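Local atomic coordinates of monooxygenase (Agrobacterium tumefaciens, PDB entry 2I7G), a protein that probably acts as a luciferase-like monooxygenase, an oxidoreductase that inserts one oxygen atom of O2 into an organic substrate. Residues B[276-281]-B[337-342]; B[25-30]-B[331-336]; B[267-272]-B[291-296]; B[46-51]-B[75-80]. One frame throughout, in Å; residues are numbered along the deposited sequence.

Overall arrangement
Contact 2 pairs the first and last strands of the TIM barrel and lies nearest the centre of the chain. The other three sit further out. Contacts 1 and 4 are each about 12 Å from it, centre to centre. Contact 3 lies about 12 Å beyond contact 1 and about 25 Å from contact 4. Along the chain, contacts 4 and 3 both fall inside the long loop closed by contact 2, contact 4 first. Contact 1 alternates with contacts 2 and 3. Helix 40-60 follows strand 23-28 into contact 4. Helix 341-363 follows strand 329-333 into contact 1. Barrel closure is thus tied to the helices and loops around it.

Contact 1 of 4, residues B[276-281]-B[337-342]; sequences AEVMNR and GLMPHD
Ala276 and Leu338 meet through their backbones. Leu338 N donates to Ala276 O over a short 2.6 Å, fairly straight at 159°, with the donor tilted modestly from the carbonyl plane. Gly337 lets the backbones come this close, because a CB there would point into Ala276 O. Its carbonyl carbon lies 3.6 Å from Ala276 O.

The methyl of Ala276 meets Met339. Its CB is 3.7 Å from SE of this selenomethionine. Met339 is bent at chi2 and chi3, which folds SE back over Ala276. Its CG also touches Val278 CG2 at 3.6 Å. Phe259 of strand 252-260 also packs on Met339.

On the partly exposed side, Leu338 and Glu277 run alongside each other in the same direction. Leu338 CD1 rests 3.8 Å from Glu277 CD. Arg281 brings its guanidinium to the margin of the contact, where NH2 forms a salt bridge with Asp31. Asp31 also accepts from Gly337 N.

The chemistry suggests that the backbone bond, the apolar packing beside it and Asp31 together fix the loop leading into helix 341-363. Asp31 joins both segments through charge and hydrogen bonding.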
loop_
_atom_site.group_PDB
_atom_site.type_symbol
_atom_site.label_atom_id
_atom_site.label_comp_id
_atom_site.label_asym_id
_atom_site.label_seq_id
_atom_site.Cartn_x
_atom_site.Cartn_y
_atom_site.Cartn_z
ATOM N N ALA B 276 12.583 1.009 -27.987
ATOM C CA ALA B 276 12.068 0.365 -26.744
ATOM C C ALA B 276 13.107 0.346 -25.621
ATOM O O ALA B 276 12.758 0.214 -24.449
ATOM C CB ALA B 276 11.544 -1.062 -27.023
ATOM N N GLU B 277 14.386 0.480 -25.985
ATOM C CA GLU B 277 15.507 0.466 -25.011
ATOM C C GLU B 277 15.550 -0.786 -24.113
ATOM O O GLU B 277 16.056 -0.750 -22.977
ATOM C CB GLU B 277 15.511 1.753 -24.163
ATOM C CG GLU B 277 15.493 3.041 -25.010
ATOM C CD GLU B 277 15.573 4.304 -24.156
ATOM O OE1 GLU B 277 15.645 4.177 -22.900
ATOM O OE2 GLU B 277 15.563 5.423 -24.744
ATOM N N VAL B 278 15.012 -1.892 -24.602
ATOM C CA VAL B 278 15.066 -3.129 -23.841
ATOM C C VAL B 278 16.525 -3.628 -23.680
ATOM O O VAL B 278 16.924 -4.037 -22.582
ATOM C CB VAL B 278 14.165 -4.219 -24.490
ATOM C CG1 VAL B 278 14.371 -5.588 -23.804
ATOM C CG2 VAL B 278 12.702 -3.785 -24.428
HETATM N N MSE B 279 17.314 -3.573 -24.761
HETATM C CA MSE B 279 18.659 -4.172 -24.737
HETATM C C MSE B 279 19.647 -3.482 -23.764
HETATM O O MSE B 279 20.612 -4.124 -23.295
HETATM C CB MSE B 279 19.241 -4.322 -26.162
HETATM C CG MSE B 279 18.367 -5.200 -27.094
HETATM SE SE MSE B 279 18.118 -7.028 -26.369
HETATM C CE MSE B 279 16.229 -7.172 -26.647
ATOM N N ASN B 280 19.397 -2.200 -23.472
ATOM C CA ASN B 280 20.182 -1.437 -22.490
ATOM C C ASN B 280 20.203 -2.079 -21.098
ATOM O O ASN B 280 21.169 -1.899 -20.340
ATOM C CB ASN B 280 19.664 0.007 -22.381
ATOM C CG ASN B 280 19.961 0.842 -23.629
ATOM O OD1 ASN B 280 19.306 1.854 -23.880
ATOM N ND2 ASN B 280 20.947 0.420 -24.406
ATOM N N ARG B 281 19.129 -2.800 -20.766
ATOM C CA ARG B 281 19.047 -3.545 -19.505
ATOM C C ARG B 281 19.350 -5.040 -19.736
ATOM O O ARG B 281 20.226 -5.617 -19.051
ATOM C CB ARG B 281 17.688 -3.378 -18.809
ATOM C CG ARG B 281 17.522 -4.324 -17.613
ATOM C CD ARG B 281 16.776 -3.629 -16.461
ATOM N NE ARG B 281 15.337 -3.411 -16.725
ATOM C CZ ARG B 281 14.383 -4.313 -16.535
ATOM N NH1 ARG B 281 14.687 -5.565 -16.128
ATOM N NH2 ARG B 281 13.122 -3.964 -16.779
ATOM N N GLY B 337 11.777 -1.565 -20.178
ATOM C CA GLY B 337 12.125 -0.296 -20.814
ATOM C C GLY B 337 10.893 0.421 -21.373
ATOM O O GLY B 337 9.865 0.565 -20.693
ATOM N N LEU B 338 10.988 0.866 -22.612
ATOM C CA LEU B 338 9.928 1.652 -23.214
ATOM C C LEU B 338 9.129 0.820 -24.224
ATOM O O LEU B 338 8.627 1.369 -25.213
ATOM C CB LEU B 338 10.504 2.916 -23.884
ATOM C CG LEU B 338 11.452 3.806 -23.035
ATOM C CD1 LEU B 338 11.833 5.109 -23.748
ATOM C CD2 LEU B 338 10.845 4.050 -21.642
HETATM N N MSE B 339 9.017 -0.489 -23.982
HETATM C CA MSE B 339 8.162 -1.338 -24.853
HETATM C C MSE B 339 6.801 -0.663 -24.964
HETATM O O MSE B 339 6.198 -0.305 -23.934
HETATM C CB MSE B 339 7.925 -2.734 -24.273
HETATM C CG MSE B 339 9.066 -3.737 -24.402
HETATM SE SE MSE B 339 9.423 -4.059 -26.315
HETATM C CE MSE B 339 7.811 -5.099 -26.721
ATOM N N PRO B 340 6.289 -0.509 -26.188
ATOM C CA PRO B 340 4.978 0.128 -26.358
ATOM C C PRO B 340 3.862 -0.699 -25.663
ATOM O O PRO B 340 3.838 -1.955 -25.733
ATOM C CB PRO B 340 4.781 0.116 -27.871
ATOM C CG PRO B 340 6.134 -0.032 -28.440
ATOM C CD PRO B 340 6.893 -0.884 -27.481
ATOM N N HIS B 341 2.945 0.013 -25.024
ATOM C CA HIS B 341 1.826 -0.626 -24.305
ATOM C C HIS B 341 0.992 -1.591 -25.178
ATOM O O HIS B 341 0.648 -2.694 -24.743
ATOM C CB HIS B 341 0.922 0.468 -23.717
ATOM C CG HIS B 341 -0.199 -0.076 -22.891
ATOM N ND1 HIS B 341 0.013 -0.930 -21.833
ATOM C CD2 HIS B 341 -1.541 0.068 -22.998
ATOM C CE1 HIS B 341 -1.147 -1.247 -21.284
ATOM N NE2 HIS B 341 -2.106 -0.658 -21.978
ATOM N N ASP B 342 0.704 -1.179 -26.415
ATOM C CA ASP B 342 -0.107 -2.000 -27.338
ATOM C C ASP B 342 0.544 -3.373 -27.570
ATOM O O ASP B 342 -0.132 -4.411 -27.550
ATOM C CB ASP B 342 -0.410 -1.268 -28.674
ATOM C CG ASP B 342 0.832 -1.001 -29.524
ATOM O OD1 ASP B 342 1.904 -0.664 -28.983
ATOM O OD2 ASP B 342 0.732 -1.129 -30.765
#

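Contact 2 of 4, residues B[25-30]-B[331-336]; sequences GLYTFA and LLQMAI
Strands 25-28 and 331-333 run parallel, with Gly25 beside Leu331 and Leu26 beside Leu332, and the axes of these short segments cross at 40°. Leu332 N donates to Gly25 O at 2.9 Å, and Tyr27 N to Leu332 O at 3.0 Å.

Tyr27 lays its ring across the start of the Gln333 side chain. Gln333 CB sits over one ring face, 3.7 Å from the centroid, in a CH-pi contact. Tyr27 CG stands between its backbone N and carbonyl carbon (chi1 71°), which swings the ring over strand 331-333. Further out, the Gln333 amide lies over one face of the Phe29 ring, the two planes steeply inclined. Leu331 CB packs against Tyr27 CD2.

These are the first and last strands of the eight-stranded TIM barrel, so their pairing closes the cylinder. Leu26 and Leu332 share one face of the sheet. Leu26 packs on Ile348 and Tyr351 of helix 341-363, and Leu332 beside Val256 of the neighbouring strand 252-260. Leu26 CD2 meets CE of the selenomethionine Met334 at 3.6 Å.

Toward the C-terminal ends of the strands, water joins in. Water 1 donates to Tyr27 O and accepts from Met334 N. Water 2 links Phe29 N to Ala335 O. Thr28 OG1 donates to Ala335 O at 2.9 Å, in the carbonyl plane and on a lone pair. The same OG1 accepts from Ala30 N at 3.1 Å, forming an ST turn.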
loop_
_atom_site.group_PDB
_atom_site.type_symbol
_atom_site.label_atom_id
_atom_site.label_comp_id
_atom_site.label_asym_id
_atom_site.label_seq_id
_atom_site.Cartn_x
_atom_site.Cartn_y
_atom_site.Cartn_z
ATOM N N GLY B 25 2.827 -17.124 -15.291
ATOM C CA GLY B 25 2.586 -15.757 -14.930
ATOM C C GLY B 25 3.504 -14.749 -15.580
ATOM O O GLY B 25 4.365 -15.087 -16.432
ATOM N N LEU B 26 3.339 -13.517 -15.122
ATOM C CA LEU B 26 4.075 -12.349 -15.639
ATOM C C LEU B 26 4.674 -11.621 -14.449
ATOM O O LEU B 26 4.123 -11.700 -13.340
ATOM C CB LEU B 26 3.138 -11.343 -16.314
ATOM C CG LEU B 26 2.596 -11.771 -17.693
ATOM C CD1 LEU B 26 1.301 -11.024 -18.076
ATOM C CD2 LEU B 26 3.701 -11.610 -18.728
ATOM N N TYR B 27 5.785 -10.935 -14.682
ATOM C CA TYR B 27 6.257 -9.922 -13.698
ATOM C C TYR B 27 6.830 -8.714 -14.403
ATOM O O TYR B 27 7.259 -8.829 -15.556
ATOM C CB TYR B 27 7.191 -10.503 -12.640
ATOM C CG TYR B 27 8.579 -10.907 -13.098
ATOM C CD1 TYR B 27 9.710 -10.219 -12.631
ATOM C CD2 TYR B 27 8.766 -11.979 -13.980
ATOM C CE1 TYR B 27 10.990 -10.603 -13.022
ATOM C CE2 TYR B 27 10.054 -12.355 -14.402
ATOM C CZ TYR B 27 11.152 -11.649 -13.922
ATOM O OH TYR B 27 12.415 -12.027 -14.320
ATOM N N THR B 28 6.866 -7.562 -13.729
ATOM C CA THR B 28 7.440 -6.356 -14.340
ATOM C C THR B 28 7.941 -5.460 -13.210
ATOM O O THR B 28 7.498 -5.613 -12.039
ATOM C CB THR B 28 6.429 -5.627 -15.279
ATOM O OG1 THR B 28 7.016 -4.446 -15.876
ATOM C CG2 THR B 28 5.182 -5.195 -14.500
ATOM N N PHE B 29 8.808 -4.520 -13.597
ATOM C CA PHE B 29 9.314 -3.494 -12.718
ATOM C C PHE B 29 8.627 -2.152 -12.963
ATOM O O PHE B 29 8.877 -1.182 -12.202
ATOM C CB PHE B 29 10.841 -3.331 -12.900
ATOM C CG PHE B 29 11.637 -4.585 -12.593
ATOM C CD1 PHE B 29 11.100 -5.604 -11.802
ATOM C CD2 PHE B 29 12.935 -4.731 -13.090
ATOM C CE1 PHE B 29 11.845 -6.753 -11.484
ATOM C CE2 PHE B 29 13.686 -5.858 -12.810
ATOM C CZ PHE B 29 13.148 -6.897 -12.013
ATOM N N ALA B 30 7.782 -2.110 -14.014
ATOM C CA ALA B 30 7.012 -0.919 -14.364
ATOM C C ALA B 30 7.977 0.239 -14.658
ATOM O O ALA B 30 7.940 1.300 -14.019
ATOM C CB ALA B 30 6.026 -0.561 -13.230
ATOM N N LEU B 331 7.559 -17.575 -14.660
ATOM C CA LEU B 331 7.223 -16.161 -14.673
ATOM C C LEU B 331 8.005 -15.423 -15.767
ATOM O O LEU B 331 9.232 -15.511 -15.830
ATOM C CB LEU B 331 7.544 -15.496 -13.320
ATOM C CG LEU B 331 6.742 -15.876 -12.080
ATOM C CD1 LEU B 331 7.088 -14.815 -10.972
ATOM C CD2 LEU B 331 5.208 -15.934 -12.374
ATOM N N LEU B 332 7.281 -14.686 -16.601
ATOM C CA LEU B 332 7.884 -14.057 -17.778
ATOM C C LEU B 332 7.859 -12.537 -17.608
ATOM O O LEU B 332 6.774 -11.979 -17.321
ATOM C CB LEU B 332 7.024 -14.471 -18.986
ATOM C CG LEU B 332 7.493 -13.912 -20.323
ATOM C CD1 LEU B 332 8.936 -14.361 -20.676
ATOM C CD2 LEU B 332 6.441 -14.243 -21.500
ATOM N N GLN B 333 8.991 -11.870 -17.838
ATOM C CA GLN B 333 9.050 -10.397 -17.807
ATOM C C GLN B 333 9.199 -9.904 -19.251
ATOM O O GLN B 333 10.255 -10.099 -19.875
ATOM C CB GLN B 333 10.200 -9.904 -16.918
ATOM C CG GLN B 333 10.341 -8.377 -16.942
ATOM C CD GLN B 333 11.390 -7.850 -15.961
ATOM O OE1 GLN B 333 11.382 -8.180 -14.770
ATOM N NE2 GLN B 333 12.219 -6.993 -16.429
HETATM N N MSE B 334 8.120 -9.327 -19.782
HETATM C CA MSE B 334 8.086 -8.762 -21.146
HETATM C C MSE B 334 8.141 -7.235 -21.098
HETATM O O MSE B 334 8.842 -6.581 -21.893
HETATM C CB MSE B 334 6.782 -9.166 -21.864
HETATM C CG MSE B 334 6.490 -10.653 -21.890
HETATM SE SE MSE B 334 4.918 -11.115 -23.003
HETATM C CE MSE B 334 3.553 -10.207 -22.001
ATOM N N ALA B 335 7.364 -6.655 -20.178
ATOM C CA ALA B 335 7.188 -5.183 -20.148
ATOM C C ALA B 335 8.472 -4.602 -19.540
ATOM O O ALA B 335 8.622 -4.530 -18.296
ATOM C CB ALA B 335 5.961 -4.814 -19.327
ATOM N N ILE B 336 9.411 -4.273 -20.428
ATOM C CA ILE B 336 10.765 -3.789 -20.060
ATOM C C ILE B 336 11.018 -2.479 -20.793
ATOM O O ILE B 336 10.515 -2.287 -21.901
ATOM C CB ILE B 336 11.825 -4.849 -20.457
ATOM C CG1 ILE B 336 11.595 -6.145 -19.678
ATOM C CG2 ILE B 336 13.270 -4.377 -20.182
ATOM C CD1 ILE B 336 12.357 -7.294 -20.262
HETATM O O HOH W 1 5.932 -8.367 -18.061
HETATM O O HOH W 2 10.188 -4.593 -16.097
#

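Contact 3 of 4, residues B[267-272]-B[291-296]; sequences AADQFY and TNRAHF
Arg293 NH2 lies over one face of the Tyr272 ring, 3.3 Å from CD1, and donates to water 3 at 2.7 Å. Water 3 is unusually close to Asp269 OD1, so that link is doubtful. Water 4 donates to Asp269 OD1 at 2.7 Å and takes a weak bond from Arg293 NH1, though Asp269 has two conformers. Asp269 and Arg293 are too far apart for a salt bridge. Arg293 NE pairs instead with Asp297, one turn on.

The guanidinium acts on Tyr272 as a cation-pi partner. Its CZ is 4.6 Å from the ring centroid and 18° off the normal, while the two planes stand 72° apart. Arg293 CD adds a CH-pi contact nearer the hydroxyl end. The bend at chi2 of Arg293 brings the chain back over the ring.

Phe296 lies over the same face of Tyr272, further toward CB, in an offset stack. Centroids are 5.0 Å apart and planes differ by 26°. Beyond it, Phe296 CE1 and Phe271 CD1 meet edge to edge at 4.2 Å. Met279 of helix 279-286 packs on all three aromatic side chains.

Asn292 OD1 accepts from His295 N at 3.1 Å and caps helix 293-300. The whole is a small helical cluster, part of the excursion the chain makes after strand 252-260 before it completes the TIM barrel.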
loop_
_atom_site.group_PDB
_atom_site.type_symbol
_atom_site.label_atom_id
_atom_site.label_comp_id
_atom_site.label_asym_id
_atom_site.label_seq_id
_atom_site.Cartn_x
_atom_site.Cartn_y
_atom_site.Cartn_z
ATOM N N ALA B 267 8.255 -10.640 -32.728
ATOM C CA ALA B 267 8.678 -10.646 -31.326
ATOM C C ALA B 267 10.133 -10.162 -31.188
ATOM O O ALA B 267 10.423 -9.294 -30.335
ATOM C CB ALA B 267 8.523 -12.010 -30.742
ATOM N N ALA B 268 11.029 -10.717 -31.996
ATOM C CA ALA B 268 12.444 -10.322 -31.956
ATOM C C ALA B 268 12.622 -8.826 -32.273
ATOM O O ALA B 268 13.293 -8.106 -31.505
ATOM C CB ALA B 268 13.265 -11.184 -32.943
ATOM N N ASP B 269 12.019 -8.363 -33.377
ATOM C CA ASP B 269 12.193 -6.974 -33.834
ATOM C C ASP B 269 11.673 -6.009 -32.765
ATOM O O ASP B 269 12.347 -5.029 -32.406
ATOM C CB ASP B 269 11.461 -6.724 -35.156
ATOM C CG ASP B 269 12.129 -7.400 -36.366
ATOM O OD1 ASP B 269 13.262 -7.901 -36.269
ATOM O OD2 ASP B 269 11.485 -7.425 -37.442
ATOM N N GLN B 270 10.483 -6.304 -32.246
ATOM C CA GLN B 270 9.841 -5.410 -31.292
ATOM C C GLN B 270 10.605 -5.361 -29.974
ATOM O O GLN B 270 10.706 -4.288 -29.370
ATOM C CB GLN B 270 8.358 -5.771 -31.074
ATOM C CG GLN B 270 7.526 -5.509 -32.323
ATOM C CD GLN B 270 6.095 -6.054 -32.231
ATOM O OE1 GLN B 270 5.649 -6.544 -31.184
ATOM N NE2 GLN B 270 5.373 -5.990 -33.372
ATOM N N PHE B 271 11.175 -6.493 -29.558
ATOM C CA PHE B 271 11.952 -6.578 -28.305
ATOM C C PHE B 271 13.337 -5.938 -28.456
ATOM O O PHE B 271 13.841 -5.335 -27.519
ATOM C CB PHE B 271 12.057 -8.045 -27.859
ATOM C CG PHE B 271 12.215 -8.267 -26.344
ATOM C CD1 PHE B 271 13.311 -8.974 -25.853
ATOM C CD2 PHE B 271 11.258 -7.809 -25.431
ATOM C CE1 PHE B 271 13.462 -9.211 -24.468
ATOM C CE2 PHE B 271 11.400 -8.056 -24.038
ATOM C CZ PHE B 271 12.497 -8.767 -23.575
ATOM N N TYR B 272 13.937 -6.054 -29.636
ATOM C CA TYR B 272 15.291 -5.521 -29.920
ATOM C C TYR B 272 15.274 -4.069 -30.451
ATOM O O TYR B 272 16.321 -3.428 -30.523
ATOM C CB TYR B 272 15.927 -6.405 -30.978
ATOM C CG TYR B 272 17.386 -6.194 -31.312
ATOM C CD1 TYR B 272 17.760 -5.578 -32.508
ATOM C CD2 TYR B 272 18.399 -6.692 -30.467
ATOM C CE1 TYR B 272 19.127 -5.429 -32.865
ATOM C CE2 TYR B 272 19.766 -6.563 -30.815
ATOM C CZ TYR B 272 20.113 -5.930 -32.003
ATOM O OH TYR B 272 21.440 -5.797 -32.338
ATOM N N THR B 291 23.378 -3.484 -29.412
ATOM C CA THR B 291 23.363 -3.878 -30.824
ATOM C C THR B 291 24.174 -5.146 -31.104
ATOM O O THR B 291 24.535 -5.434 -32.261
ATOM C CB THR B 291 23.807 -2.743 -31.740
ATOM O OG1 THR B 291 25.219 -2.517 -31.554
ATOM C CG2 THR B 291 22.983 -1.472 -31.425
ATOM N N ASN B 292 24.435 -5.922 -30.049
ATOM C CA ASN B 292 25.130 -7.186 -30.246
ATOM C C ASN B 292 24.090 -8.230 -30.689
ATOM O O ASN B 292 23.559 -8.989 -29.875
ATOM C CB ASN B 292 25.908 -7.615 -29.000
ATOM C CG ASN B 292 26.912 -8.707 -29.295
ATOM O OD1 ASN B 292 26.645 -9.618 -30.081
ATOM N ND2 ASN B 292 28.089 -8.607 -28.688
ATOM N N ARG B 293 23.809 -8.237 -31.993
ATOM C CA ARG B 293 22.774 -9.095 -32.576
ATOM C C ARG B 293 23.151 -10.567 -32.418
ATOM O O ARG B 293 22.279 -11.395 -32.146
ATOM C CB ARG B 293 22.566 -8.763 -34.064
ATOM C CG ARG B 293 21.393 -9.497 -34.715
ATOM C CD ARG B 293 20.066 -8.929 -34.252
ATOM N NE ARG B 293 18.941 -9.829 -34.553
ATOM C CZ ARG B 293 17.669 -9.441 -34.650
ATOM N NH1 ARG B 293 16.722 -10.330 -34.931
ATOM N NH2 ARG B 293 17.333 -8.164 -34.479
ATOM N N ALA B 294 24.433 -10.884 -32.599
ATOM C CA ALA B 294 24.911 -12.266 -32.440
ATOM C C ALA B 294 24.517 -12.820 -31.056
ATOM O O ALA B 294 24.003 -13.945 -30.951
ATOM C CB ALA B 294 26.423 -12.360 -32.660
ATOM N N HIS B 295 24.742 -12.033 -30.003
ATOM C CA HIS B 295 24.410 -12.480 -28.655
ATOM C C HIS B 295 22.896 -12.569 -28.402
ATOM O O HIS B 295 22.419 -13.544 -27.805
ATOM C CB HIS B 295 25.100 -11.620 -27.612
ATOM C CG HIS B 295 26.445 -12.144 -27.205
ATOM N ND1 HIS B 295 27.565 -12.019 -28.002
ATOM C CD2 HIS B 295 26.844 -12.811 -26.094
ATOM C CE1 HIS B 295 28.602 -12.566 -27.387
ATOM N NE2 HIS B 295 28.192 -13.052 -26.228
ATOM N N PHE B 296 22.147 -11.563 -28.862
ATOM C CA PHE B 296 20.696 -11.581 -28.711
ATOM C C PHE B 296 20.112 -12.796 -29.453
ATOM O O PHE B 296 19.231 -13.492 -28.938
ATOM C CB PHE B 296 20.111 -10.287 -29.261
ATOM C CG PHE B 296 18.600 -10.288 -29.391
ATOM C CD1 PHE B 296 17.780 -10.309 -28.270
ATOM C CD2 PHE B 296 18.016 -10.231 -30.661
ATOM C CE1 PHE B 296 16.376 -10.286 -28.393
ATOM C CE2 PHE B 296 16.625 -10.188 -30.791
ATOM C CZ PHE B 296 15.812 -10.211 -29.677
HETATM O O HOH W 3 15.306 -6.818 -35.629
HETATM O O HOH W 4 14.019 -10.428 -36.524
#

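Contact 4 of 4, residues B[46-51]-B[75-80]; sequences RRLREL and DYVVSS
Leu48 and Val77 make the main apolar contact. Leu48 CD2 touches Val77 CG1 at 3.7 Å, and Leu48 CG lies 3.9 Å from Val77 CG2. Val77 holds CG1 between its backbone N and carbonyl carbon (chi1 68°), and both methyls face the helix. The same CG1 also rests on Arg47 CG at 3.8 Å. Val78 adds a looser layer: its CG2 is 4.2 Å from CD2 of Leu48 and of Leu51.

The polar part lies off the interface. Arg47 gives only its aliphatic stem to Val77. The chain bends at chi2 and carries the guanidinium away, where NH1 forms a salt bridge with Glu54.

The second subunit takes part too. Leu121 of that chain packs on both Leu48 and Val77, and Ser79 OG is hydrogen-bonded to Tyr186 O of the same neighbouring subunit.

Helix 40-60 is the crossover helix between parallel strands 23-28 and 65-68. Here it packs against the loop after strand 65-68, as in the beta-alpha-beta crossovers of a TIM barrel, here beside the second subunit.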
loop_
_atom_site.group_PDB
_atom_site.type_symbol
_atom_site.label_atom_id
_atom_site.label_comp_id
_atom_site.label_asym_id
_atom_site.label_seq_id
_atom_site.Cartn_x
_atom_site.Cartn_y
_atom_site.Cartn_z
ATOM N N ARG B 46 0.408 7.684 -16.042
ATOM C CA ARG B 46 0.121 6.900 -17.241
ATOM C C ARG B 46 0.690 5.484 -17.122
ATOM O O ARG B 46 0.040 4.512 -17.499
ATOM C CB ARG B 46 0.687 7.577 -18.476
ATOM C CG ARG B 46 0.308 6.951 -19.816
ATOM C CD ARG B 46 1.037 7.676 -20.968
ATOM N NE ARG B 46 1.258 9.090 -20.642
ATOM C CZ ARG B 46 2.447 9.668 -20.497
ATOM N NH1 ARG B 46 3.550 8.966 -20.680
ATOM N NH2 ARG B 46 2.525 10.951 -20.172
ATOM N N ARG B 47 1.917 5.364 -16.616
ATOM C CA ARG B 47 2.498 4.018 -16.470
ATOM C C ARG B 47 1.641 3.128 -15.563
ATOM O O ARG B 47 1.414 1.939 -15.872
ATOM C CB ARG B 47 3.946 4.058 -15.978
ATOM C CG ARG B 47 4.585 2.660 -15.956
ATOM C CD ARG B 47 4.750 2.054 -17.397
ATOM N NE ARG B 47 5.229 0.651 -17.474
ATOM C CZ ARG B 47 4.429 -0.428 -17.383
ATOM N NH1 ARG B 47 3.105 -0.295 -17.196
ATOM N NH2 ARG B 47 4.927 -1.656 -17.500
ATOM N N LEU B 48 1.131 3.692 -14.468
ATOM C CA LEU B 48 0.354 2.859 -13.534
ATOM C C LEU B 48 -1.030 2.507 -14.127
ATOM O O LEU B 48 -1.543 1.420 -13.901
ATOM C CB LEU B 48 0.236 3.553 -12.181
ATOM C CG LEU B 48 1.555 3.527 -11.385
ATOM C CD1 LEU B 48 1.259 4.155 -10.013
ATOM C CD2 LEU B 48 2.072 2.062 -11.188
ATOM N N ARG B 49 -1.637 3.441 -14.857
ATOM C CA ARG B 49 -2.878 3.129 -15.567
ATOM C C ARG B 49 -2.631 1.959 -16.538
ATOM O O ARG B 49 -3.380 0.964 -16.535
ATOM C CB ARG B 49 -3.443 4.360 -16.294
ATOM C CG ARG B 49 -4.448 3.995 -17.405
ATOM C CD ARG B 49 -5.318 5.148 -17.890
ATOM N NE ARG B 49 -4.555 6.294 -18.377
ATOM C CZ ARG B 49 -3.789 6.309 -19.462
ATOM N NH1 ARG B 49 -3.646 5.220 -20.205
ATOM N NH2 ARG B 49 -3.160 7.431 -19.802
ATOM N N GLU B 50 -1.557 2.055 -17.325
ATOM C CA GLU B 50 -1.193 0.979 -18.253
ATOM C C GLU B 50 -0.908 -0.353 -17.519
ATOM O O GLU B 50 -1.362 -1.434 -17.961
ATOM C CB GLU B 50 0.007 1.421 -19.092
ATOM C CG GLU B 50 -0.377 2.349 -20.207
ATOM C CD GLU B 50 0.844 3.029 -20.853
ATOM O OE1 GLU B 50 2.005 2.867 -20.368
ATOM O OE2 GLU B 50 0.596 3.787 -21.812
ATOM N N LEU B 51 -0.203 -0.265 -16.386
ATOM C CA LEU B 51 0.117 -1.464 -15.619
ATOM C C LEU B 51 -1.163 -2.171 -15.147
ATOM O O LEU B 51 -1.266 -3.410 -15.235
ATOM C CB LEU B 51 0.985 -1.086 -14.414
ATOM C CG LEU B 51 1.410 -2.240 -13.477
ATOM C CD1 LEU B 51 2.251 -3.284 -14.253
ATOM C CD2 LEU B 51 2.197 -1.594 -12.333
ATOM N N ASP B 75 13.757 5.738 -13.200
ATOM C CA ASP B 75 13.192 5.035 -14.333
ATOM C C ASP B 75 12.255 3.874 -13.968
ATOM O O ASP B 75 11.938 3.047 -14.843
ATOM C CB ASP B 75 14.278 4.558 -15.293
ATOM C CG ASP B 75 15.358 3.719 -14.616
ATOM O OD1 ASP B 75 15.503 3.759 -13.392
ATOM O OD2 ASP B 75 16.124 3.054 -15.344
ATOM N N TYR B 76 11.797 3.825 -12.714
ATOM C CA TYR B 76 10.809 2.796 -12.306
ATOM C C TYR B 76 9.770 3.464 -11.420
ATOM O O TYR B 76 10.121 4.312 -10.587
ATOM C CB TYR B 76 11.461 1.719 -11.480
ATOM C CG TYR B 76 12.464 0.885 -12.237
ATOM C CD1 TYR B 76 12.054 -0.011 -13.232
ATOM C CD2 TYR B 76 13.820 0.958 -11.917
ATOM C CE1 TYR B 76 12.991 -0.796 -13.938
ATOM C CE2 TYR B 76 14.769 0.167 -12.606
ATOM C CZ TYR B 76 14.340 -0.704 -13.594
ATOM O OH TYR B 76 15.274 -1.495 -14.260
ATOM N N VAL B 77 8.505 3.137 -11.640
ATOM C CA VAL B 77 7.449 3.791 -10.885
ATOM C C VAL B 77 7.040 3.001 -9.620
ATOM O O VAL B 77 6.367 3.560 -8.747
ATOM C CB VAL B 77 6.227 4.107 -11.807
ATOM C CG1 VAL B 77 5.516 2.856 -12.283
ATOM C CG2 VAL B 77 5.187 5.010 -11.105
ATOM N N VAL B 78 7.462 1.747 -9.506
ATOM C CA VAL B 78 7.023 0.895 -8.364
ATOM C C VAL B 78 8.132 0.780 -7.325
ATOM O O VAL B 78 8.998 -0.096 -7.411
ATOM C CB VAL B 78 6.509 -0.477 -8.821
ATOM C CG1 VAL B 78 6.095 -1.346 -7.593
ATOM C CG2 VAL B 78 5.268 -0.249 -9.802
ATOM N N SER B 79 8.104 1.670 -6.349
ATOM C CA SER B 79 8.944 1.533 -5.163
ATOM C C SER B 79 8.144 0.872 -4.047
ATOM O O SER B 79 8.702 0.489 -3.027
ATOM C CB SER B 79 9.442 2.882 -4.674
ATOM O OG SER B 79 8.341 3.717 -4.285
ATOM N N SER B 80 6.826 0.746 -4.254
ATOM C CA SER B 80 5.956 0.117 -3.235
ATOM C C SER B 80 5.004 -0.867 -3.907
ATOM O O SER B 80 3.856 -0.512 -4.215
ATOM C CB SER B 80 5.214 1.202 -2.418
ATOM O OG SER B 80 4.435 0.616 -1.385
#